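Local coordinates for protein (endonuclease) (PDB 1BYR) that is an endonuclease of the PLD superfamily, with a compact mixed alpha/beta fold, that assembles as a pair of identical chains, at residues L138-W141 and Q142-N146. Sequence-based numbering, arbitrary orientation.
Sequences LEHW and QDRWN
Trp141 and Trp145 lie one turn apart on the alpha-helix 131-146, where Trp145 N donates to Trp141 O at 2.9 Å with an N-H...O angle of 161°, one of the successive i to i+4 bonds; that from Arg144 N to His140 O is weak. This helix packs on the mixed beta-sheet of the PLD-like fold, and the two indoles run alongside each other in the same direction. The six-membered ring of Trp141 and the five-membered ring of Trp145 are inclined by only 16°, with centroids 4.6 Å apart, yet they are offset with little overlap: Trp141 CH2 sits over a Trp145 face near its rim, 3.4 Å from Trp145 CG. In return Trp145 CB makes a CH-pi contact, 3.7 Å from the centroid of the six-membered ring of Trp141. With CG anti to the backbone N, the Trp141 indole reaches strands 29-34 and 55-61, and its NE1 donates a hydrogen bond to Met32 O. A second i to i+4 pair, His140 and Arg144, faces the other subunit. His140 ND1 lies over the centre of the guanidinium, the planes 54° apart, while NE2 is hydrogen-bonded to Asp95 OD2. Arg144 forms a salt bridge to Glu12 of the second subunit, whose Tyr9 stacks on His140. Within the helix, Arg144 NH1 forms a hydrogen-bonded salt bridge with Asp143 OD2 at 2.8 Å, approaching from above the carboxylate plane.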
# COMPACT_ATOMS: atom_id res chain seq x y z
N LEU A 138 -8.91 -11.75 -4.60
CA LEU A 138 -9.95 -12.47 -3.86
C LEU A 138 -9.39 -13.73 -3.20
O LEU A 138 -9.73 -14.06 -2.06
CB LEU A 138 -11.12 -12.83 -4.79
CG LEU A 138 -12.46 -13.05 -4.09
CD1 LEU A 138 -12.99 -11.71 -3.55
CD2 LEU A 138 -13.45 -13.68 -5.06
N GLU A 139 -8.54 -14.45 -3.93
CA GLU A 139 -7.93 -15.65 -3.38
C GLU A 139 -7.08 -15.27 -2.17
O GLU A 139 -7.01 -15.99 -1.18
CB GLU A 139 -7.05 -16.33 -4.43
CG GLU A 139 -7.82 -17.01 -5.55
CD GLU A 139 -6.90 -17.57 -6.61
OE1 GLU A 139 -5.73 -17.15 -6.65
OE2 GLU A 139 -7.33 -18.43 -7.40
N HIS A 140 -6.44 -14.11 -2.25
CA HIS A 140 -5.60 -13.57 -1.18
C HIS A 140 -6.50 -13.23 0.01
O HIS A 140 -6.16 -13.51 1.16
CB HIS A 140 -4.90 -12.30 -1.70
CG HIS A 140 -3.99 -11.63 -0.72
ND1 HIS A 140 -2.85 -12.24 -0.21
CD2 HIS A 140 -3.97 -10.36 -0.25
CE1 HIS A 140 -2.19 -11.38 0.53
NE2 HIS A 140 -2.84 -10.23 0.52
N TRP A 141 -7.64 -12.62 -0.28
CA TRP A 141 -8.60 -12.25 0.76
C TRP A 141 -9.20 -13.50 1.43
O TRP A 141 -9.30 -13.58 2.66
CB TRP A 141 -9.73 -11.41 0.15
CG TRP A 141 -10.78 -11.02 1.14
CD1 TRP A 141 -10.82 -9.87 1.87
CD2 TRP A 141 -11.88 -11.82 1.58
NE1 TRP A 141 -11.89 -9.91 2.74
CE2 TRP A 141 -12.55 -11.10 2.59
CE3 TRP A 141 -12.36 -13.09 1.23
CZ2 TRP A 141 -13.69 -11.59 3.25
CZ3 TRP A 141 -13.49 -13.59 1.88
CH2 TRP A 141 -14.14 -12.84 2.89
N GLN A 142 -9.60 -14.46 0.59
CA GLN A 142 -10.21 -15.70 1.05
C GLN A 142 -9.31 -16.52 1.96
O GLN A 142 -9.77 -17.10 2.96
CB GLN A 142 -10.60 -16.54 -0.16
CG GLN A 142 -11.49 -17.70 0.17
CD GLN A 142 -12.84 -17.25 0.64
OE1 GLN A 142 -13.28 -17.59 1.74
NE2 GLN A 142 -13.52 -16.48 -0.18
N ASP A 143 -8.03 -16.59 1.62
CA ASP A 143 -7.07 -17.33 2.42
C ASP A 143 -6.92 -16.73 3.82
O ASP A 143 -6.82 -17.45 4.81
CB ASP A 143 -5.70 -17.35 1.72
CG ASP A 143 -4.69 -18.14 2.50
OD1 ASP A 143 -4.71 -19.38 2.38
OD2 ASP A 143 -3.89 -17.52 3.24
N ARG A 144 -6.89 -15.40 3.90
CA ARG A 144 -6.76 -14.72 5.18
C ARG A 144 -8.05 -14.82 5.98
O ARG A 144 -8.03 -15.02 7.18
CB ARG A 144 -6.40 -13.25 4.96
CG ARG A 144 -4.88 -12.96 4.76
CD ARG A 144 -4.16 -14.01 3.90
NE ARG A 144 -2.80 -13.58 3.55
CZ ARG A 144 -1.95 -14.28 2.80
NH1 ARG A 144 -2.29 -15.47 2.33
NH2 ARG A 144 -0.75 -13.77 2.50
N TRP A 145 -9.19 -14.67 5.30
CA TRP A 145 -10.50 -14.78 5.95
C TRP A 145 -10.69 -16.17 6.57
O TRP A 145 -11.09 -16.31 7.73
CB TRP A 145 -11.61 -14.50 4.93
CG TRP A 145 -12.99 -14.89 5.36
CD1 TRP A 145 -13.63 -16.08 5.10
CD2 TRP A 145 -13.92 -14.10 6.11
NE1 TRP A 145 -14.89 -16.07 5.64
CE2 TRP A 145 -15.09 -14.87 6.26
CE3 TRP A 145 -13.88 -12.82 6.66
CZ2 TRP A 145 -16.22 -14.39 6.95
CZ3 TRP A 145 -15.00 -12.34 7.34
CH2 TRP A 145 -16.15 -13.12 7.48
N ASN A 146 -10.39 -17.20 5.79
CA ASN A 146 -10.54 -18.58 6.23
C ASN A 146 -9.82 -18.94 7.52
O ASN A 146 -10.20 -19.90 8.18
CB ASN A 146 -10.11 -19.54 5.11
CG ASN A 146 -11.10 -19.52 3.94
OD1 ASN A 146 -12.18 -18.98 4.05
ND2 ASN A 146 -10.71 -20.13 2.84